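Local coordinates for multicopper oxidase (Pseudomonas thermotolerans, PDB 6VOW), which probably oxidises phenolic or similar substrates, as laccases do, and passes the electrons through its copper centres to reduce dioxygen to water, at residues Ser161-Glu166 with Asp304-Leu309; Ala241-Leu246 with Ile268-Arg273. All coordinates share one frame; numbering follows the deposited sequence.

Contact 1 (Ser161-Glu166 with Asp304-Leu309); sequences SGFRHE and DWPAPL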
loop_
_atom_site.group_PDB
_atom_site.type_symbol
_atom_site.label_atom_id
_atom_site.label_comp_id
_atom_site.label_asym_id
_atom_site.label_seq_id
_atom_site.Cartn_x
_atom_site.Cartn_y
_atom_site.Cartn_z
ATOM N N SER A 161 -2.399 -8.759 20.096
ATOM C CA SER A 161 -1.131 -9.345 19.726
ATOM C C SER A 161 -0.349 -9.160 21.003
ATOM O O SER A 161 -0.598 -8.217 21.790
ATOM C CB SER A 161 -0.478 -8.567 18.587
ATOM O OG SER A 161 -0.032 -7.322 19.089
ATOM N N GLY A 162 0.608 -9.982 21.214
ATOM C CA GLY A 162 1.530 -9.640 22.280
ATOM C C GLY A 162 2.371 -8.393 22.049
ATOM O O GLY A 162 3.301 -8.211 22.765
ATOM N N PHE A 163 2.138 -7.525 21.074
ATOM C CA PHE A 163 2.990 -6.325 20.996
ATOM C C PHE A 163 2.633 -5.296 22.014
ATOM O O PHE A 163 1.506 -4.866 22.100
ATOM C CB PHE A 163 2.999 -5.714 19.609
ATOM C CG PHE A 163 3.743 -6.520 18.600
ATOM C CD1 PHE A 163 5.109 -6.464 18.514
ATOM C CD2 PHE A 163 3.054 -7.339 17.694
ATOM C CE1 PHE A 163 5.797 -7.205 17.589
ATOM C CE2 PHE A 163 3.766 -8.039 16.766
ATOM C CZ PHE A 163 5.149 -7.919 16.695
ATOM N N ARG A 164 3.652 -4.841 22.724
ATOM C CA ARG A 164 3.499 -3.795 23.739
ATOM C C ARG A 164 3.568 -2.393 23.137
ATOM O O ARG A 164 3.125 -1.444 23.739
ATOM C CB ARG A 164 4.567 -3.940 24.863
ATOM C CG ARG A 164 4.782 -5.361 25.311
ATOM C CD ARG A 164 4.927 -5.513 26.817
ATOM N NE ARG A 164 4.075 -6.615 27.286
ATOM C CZ ARG A 164 2.793 -6.517 27.683
ATOM N NH1 ARG A 164 2.154 -5.334 27.726
ATOM N NH2 ARG A 164 2.140 -7.629 28.051
ATOM N N HIS A 165 4.189 -2.246 21.992
ATOM C CA HIS A 165 4.505 -0.945 21.424
ATOM C C HIS A 165 4.418 -1.126 19.939
ATOM O O HIS A 165 4.667 -2.205 19.407
ATOM C CB HIS A 165 5.923 -0.489 21.760
ATOM C CG HIS A 165 6.140 -0.391 23.215
ATOM N ND1 HIS A 165 5.808 0.732 23.949
ATOM C CD2 HIS A 165 6.477 -1.350 24.102
ATOM C CE1 HIS A 165 6.060 0.491 25.224
ATOM N NE2 HIS A 165 6.449 -0.770 25.347
ATOM N N GLU A 166 4.035 -0.048 19.306
ATOM C CA GLU A 166 3.958 0.001 17.852
ATOM C C GLU A 166 4.230 1.376 17.441
ATOM O O GLU A 166 4.086 2.278 18.225
ATOM C CB GLU A 166 2.589 -0.483 17.323
ATOM C CG GLU A 166 1.386 0.374 17.650
ATOM C CD GLU A 166 0.231 0.119 16.704
ATOM O OE1 GLU A 166 -0.422 -0.952 16.801
ATOM O OE2 GLU A 166 0.047 0.994 15.837
ATOM N N ASP A 304 9.201 -10.695 25.404
ATOM C CA ASP A 304 9.677 -11.674 24.424
ATOM C C ASP A 304 9.083 -11.295 23.068
ATOM O O ASP A 304 8.153 -10.461 22.945
ATOM C CB ASP A 304 9.313 -13.134 24.825
ATOM C CG ASP A 304 10.542 -14.118 24.802
ATOM O OD1 ASP A 304 11.358 -14.156 23.830
ATOM O OD2 ASP A 304 10.671 -14.872 25.787
ATOM N N TRP A 305 9.656 -11.906 22.042
ATOM C CA TRP A 305 9.116 -11.872 20.681
ATOM C C TRP A 305 7.667 -12.301 20.765
ATOM O O TRP A 305 7.407 -13.262 21.444
ATOM C CB TRP A 305 9.926 -12.829 19.753
ATOM C CG TRP A 305 11.282 -12.300 19.514
ATOM C CD1 TRP A 305 12.388 -12.706 20.109
ATOM C CD2 TRP A 305 11.626 -11.182 18.679
ATOM N NE1 TRP A 305 13.428 -11.942 19.703
ATOM C CE2 TRP A 305 12.986 -10.992 18.810
ATOM C CE3 TRP A 305 10.892 -10.332 17.830
ATOM C CZ2 TRP A 305 13.688 -9.972 18.107
ATOM C CZ3 TRP A 305 11.567 -9.299 17.124
ATOM C CH2 TRP A 305 12.964 -9.135 17.264
ATOM N N PRO A 306 6.726 -11.541 20.154
ATOM C CA PRO A 306 5.347 -12.090 20.056
ATOM C C PRO A 306 5.194 -13.417 19.310
ATOM O O PRO A 306 5.948 -13.755 18.441
ATOM C CB PRO A 306 4.589 -10.958 19.353
ATOM C CG PRO A 306 5.232 -9.726 19.940
ATOM C CD PRO A 306 6.731 -10.058 19.957
ATOM N N ALA A 307 4.203 -14.192 19.640
ATOM C CA ALA A 307 3.815 -15.308 18.771
ATOM C C ALA A 307 3.439 -14.781 17.345
ATOM O O ALA A 307 3.194 -13.575 17.179
ATOM C CB ALA A 307 2.622 -15.993 19.358
ATOM N N PRO A 308 3.413 -15.693 16.325
ATOM C CA PRO A 308 2.921 -15.353 14.990
ATOM C C PRO A 308 1.575 -14.695 15.080
ATOM O O PRO A 308 0.733 -15.161 15.827
ATOM C CB PRO A 308 2.799 -16.707 14.284
ATOM C CG PRO A 308 3.824 -17.593 14.978
ATOM C CD PRO A 308 4.183 -16.958 16.321
ATOM N N LEU A 309 1.366 -13.608 14.359
ATOM C CA LEU A 309 0.022 -13.065 14.215
ATOM C C LEU A 309 -0.895 -14.137 13.611
ATOM O O LEU A 309 -0.485 -14.896 12.700
ATOM C CB LEU A 309 0.049 -11.773 13.404
ATOM C CG LEU A 309 0.875 -10.654 14.087
ATOM C CD1 LEU A 309 1.257 -9.563 13.067
ATOM C CD2 LEU A 309 0.114 -10.029 15.234
#
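Pro306 sets its CG over the middle of the Phe163 ring. This carbon lies 3.5 Å from the ring centroid and only 10° off the ring normal. The arrangement is a CH-pi contact over the face. CG is nearly as close to every ring carbon; the shortest approach is 3.5 Å, to Phe163 CE1. The proline and the phenylalanine side chains cross at about a right angle, and CG is the corner of the pyrrolidine ring that meets the aromatic face. Pro306 CB and CD flank that corner and reach the rim atoms less closely.

Leu309 comes in from another direction. Its CD2 lies near the plane of the Phe163 ring, at the edge, 4.4 Å from CE2. The same methyl packs more tightly on Ser161, with 3.7 Å between Leu309 CD2 and Ser161 CB. Proline and leucine thus meet the ring at a face and at an edge. Gly162 adds its carbonyl, with O 3.7 Å from Pro306 CG.

No hydrogen bond joins the two segments. A local bond lies beside the contact: Phe163 N donates to Ser161 OG at 2.9 Å, which makes an ST turn. With CG beside the backbone N (chi1 -71°), the ring starts out near the N-H that donates to Ser161 OG. OG lies in the plane of that ring, at its edge.

This is a surface contact between the lead-in to strand 165-174 and the long connection that follows strand 288-296. It is plain packing of two loops on the face of the six-stranded sheet that carries Asp269 and Ala271, in a cupredoxin-like domain. Phe163 also touches Val218 and Arg220 of strand 218-225 and meets Tyr244 of strand 240-246 edge-to-face. Leu309 reaches Arg220 as well, and Pro250 of strand 249-255.

Contact 2 (Ala241-Leu246 with Ile268-Arg273); sequences ARLYAL and IDLAVR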
loop_
_atom_site.group_PDB
_atom_site.type_symbol
_atom_site.label_atom_id
_atom_site.label_comp_id
_atom_site.label_asym_id
_atom_site.label_seq_id
_atom_site.Cartn_x
_atom_site.Cartn_y
_atom_site.Cartn_z
ATOM N N ALA A 241 15.663 -7.612 13.733
ATOM C CA ALA A 241 14.373 -7.216 13.184
ATOM C C ALA A 241 13.737 -8.417 12.503
ATOM O O ALA A 241 14.410 -9.202 11.839
ATOM C CB ALA A 241 14.531 -6.008 12.244
ATOM N N ARG A 242 12.457 -8.609 12.772
ATOM C CA ARG A 242 11.725 -9.751 12.237
ATOM C C ARG A 242 10.486 -9.307 11.528
ATOM O O ARG A 242 9.766 -8.494 11.980
ATOM C CB ARG A 242 11.342 -10.690 13.372
ATOM C CG ARG A 242 12.547 -11.401 13.897
ATOM C CD ARG A 242 12.230 -12.164 15.150
ATOM N NE ARG A 242 13.148 -13.276 15.280
ATOM C CZ ARG A 242 12.841 -14.582 15.137
ATOM N NH1 ARG A 242 11.592 -15.005 14.855
ATOM N NH2 ARG A 242 13.809 -15.501 15.276
ATOM N N LEU A 243 10.253 -9.861 10.369
ATOM C CA LEU A 243 9.079 -9.619 9.650
ATOM C C LEU A 243 7.970 -10.460 10.277
ATOM O O LEU A 243 8.168 -11.617 10.532
ATOM C CB LEU A 243 9.324 -9.981 8.216
ATOM C CG LEU A 243 10.343 -9.043 7.540
ATOM C CD1 LEU A 243 10.670 -9.583 6.156
ATOM C CD2 LEU A 243 9.777 -7.648 7.425
ATOM N N TYR A 244 6.836 -9.835 10.545
ATOM C CA TYR A 244 5.657 -10.553 11.068
ATOM C C TYR A 244 4.474 -10.554 10.160
ATOM O O TYR A 244 3.537 -11.389 10.327
ATOM C CB TYR A 244 5.213 -9.950 12.364
ATOM C CG TYR A 244 5.879 -10.540 13.581
ATOM C CD1 TYR A 244 7.245 -10.468 13.735
ATOM C CD2 TYR A 244 5.157 -11.225 14.511
ATOM C CE1 TYR A 244 7.877 -11.013 14.850
ATOM C CE2 TYR A 244 5.739 -11.781 15.619
ATOM C CZ TYR A 244 7.083 -11.654 15.797
ATOM O OH TYR A 244 7.594 -12.197 16.884
ATOM N N ALA A 245 4.445 -9.591 9.254
ATOM C CA ALA A 245 3.390 -9.528 8.259
ATOM C C ALA A 245 3.766 -8.695 7.074
ATOM O O ALA A 245 4.462 -7.682 7.209
ATOM C CB ALA A 245 2.152 -8.908 8.856
ATOM N N LEU A 246 3.191 -9.076 5.943
ATOM C CA LEU A 246 3.420 -8.380 4.638
ATOM C C LEU A 246 2.104 -8.054 3.955
ATOM O O LEU A 246 1.237 -8.980 3.695
ATOM C CB LEU A 246 4.247 -9.233 3.719
ATOM C CG LEU A 246 5.401 -10.021 4.273
ATOM C CD1 LEU A 246 5.936 -11.010 3.196
ATOM C CD2 LEU A 246 6.462 -9.072 4.800
ATOM N N ILE A 268 4.655 -3.557 5.738
ATOM C CA ILE A 268 5.152 -4.636 6.549
ATOM C C ILE A 268 4.966 -4.260 7.994
ATOM O O ILE A 268 4.959 -3.082 8.377
ATOM C CB ILE A 268 6.692 -4.916 6.341
ATOM C CG1 ILE A 268 7.623 -3.695 6.610
ATOM C CG2 ILE A 268 6.935 -5.407 4.942
ATOM C CD1 ILE A 268 9.074 -4.059 6.407
ATOM N N ASP A 269 4.903 -5.291 8.802
ATOM C CA ASP A 269 5.113 -5.112 10.250
ATOM C C ASP A 269 6.472 -5.688 10.475
ATOM O O ASP A 269 6.719 -6.857 10.147
ATOM C CB ASP A 269 4.170 -5.945 11.044
ATOM C CG ASP A 269 2.779 -5.357 11.123
ATOM O OD1 ASP A 269 2.644 -4.167 11.458
ATOM O OD2 ASP A 269 1.815 -6.122 10.895
ATOM N N LEU A 270 7.313 -4.866 11.063
ATOM C CA LEU A 270 8.673 -5.137 11.239
ATOM C C LEU A 270 8.816 -5.049 12.743
ATOM O O LEU A 270 8.678 -3.948 13.300
ATOM C CB LEU A 270 9.518 -4.092 10.462
ATOM C CG LEU A 270 11.027 -4.286 10.654
ATOM C CD1 LEU A 270 11.451 -5.724 10.459
ATOM C CD2 LEU A 270 11.877 -3.413 9.798
ATOM N N ALA A 271 8.960 -6.187 13.409
ATOM C CA ALA A 271 9.238 -6.147 14.869
ATOM C C ALA A 271 10.692 -6.026 15.130
ATOM O O ALA A 271 11.493 -6.866 14.626
ATOM C CB ALA A 271 8.759 -7.365 15.554
ATOM N N VAL A 272 11.040 -5.035 15.958
ATOM C CA VAL A 272 12.416 -4.672 16.176
ATOM C C VAL A 272 12.718 -4.795 17.689
ATOM O O VAL A 272 11.988 -4.245 18.521
ATOM C CB VAL A 272 12.649 -3.212 15.726
ATOM C CG1 VAL A 272 14.041 -2.703 16.097
ATOM C CG2 VAL A 272 12.525 -3.138 14.215
ATOM N N ARG A 273 13.791 -5.485 18.031
ATOM C CA ARG A 273 14.304 -5.386 19.390
ATOM C C ARG A 273 15.075 -4.131 19.464
ATOM O O ARG A 273 16.093 -3.961 18.777
ATOM C CB ARG A 273 15.200 -6.516 19.766
ATOM C CG ARG A 273 15.832 -6.345 21.211
ATOM C CD ARG A 273 14.785 -6.513 22.252
ATOM N NE ARG A 273 14.282 -7.874 22.197
ATOM C CZ ARG A 273 13.457 -8.429 23.088
ATOM N NH1 ARG A 273 12.985 -7.777 24.193
ATOM N NH2 ARG A 273 13.091 -9.677 22.860
#
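Arg242 and Ala271 exchange two backbone hydrogen bonds and form a hydrogen-bonded pair between antiparallel strands. Arg242 N reaches Ala271 O at 2.7 Å, and Ala271 N donates back to Arg242 O. Further on the register slips by one residue. Tyr244 N donates to Asp269 O at 3.0 Å in a nearly straight bond (177°), whereas Asp269 N donates to O of the next residue, Ala245. Tyr244 and Ala245 therefore share one partner, which is a beta bulge. Ala245 N is buried there and has no partner in the model.

Weaker CA-H...O contacts supplement the backbone bonds. Ala241 CA lies 3.2 Å from Ala271 O, and Ile268 CA approaches Ala245 O in the same way.

Apolar packing fills the face that carries Ala241, Leu243, Leu246, Ile268, Leu270 and Val272. In Leu270, CG is anti to the backbone N (chi1 178°), and chi2 of 48° then turns CD1 to 3.6 Å from Ala241 CB. Leu243 CD2 touches two branches of the other strand, Ile268 CD1 at 3.8 Å and Leu270 CD1 at 4.0 Å. Leu246 CD2 meets Ile268 CG2, and these two side chains cross obliquely. Tyr260 of the facing sheet packs on Leu243, Leu246 and Ile268.

The other face carries Arg242, Ala245, Asp269 and Ala271. Tyr244, at the bulge, brings CE1 to 3.8 Å from Ala271 CB. Ala245 CB touches Asp269 OD2 at 3.5 Å. The buried Asp269 carboxylate has its polar partners elsewhere: OD1 accepts from Asn132 and forms a salt bridge with Arg220.

The strand pair is thus apolar on the side turned to the interior of its beta sandwich, as expected of a cupredoxin-like domain. The opposite side buries the Asp269 carboxylate, and its bonds to Arg220 and Asn132 would favour the ionised form.

In the fold
Contact 2 is nested inside the chain loop closed by contact 1, and the two centres are about 10 Å apart. They touch directly. Pro306 O lies 2.7 Å from Tyr244 OH, a probable hydrogen bond. Trp305 CZ3 packs 3.5 Å from Ala271 O, and the indole makes cation-pi contacts with Arg242 and Arg273. The connection 304-309 therefore lies against the face of the strand pair that carries Arg242 and Ala271, and Phe163 touches Ala271 from the other segment of contact 1. Both contacts reach the same six-stranded sheet. Neither supplies a copper ligand: those histidines and the cysteine belong to 94-138 and 388-444.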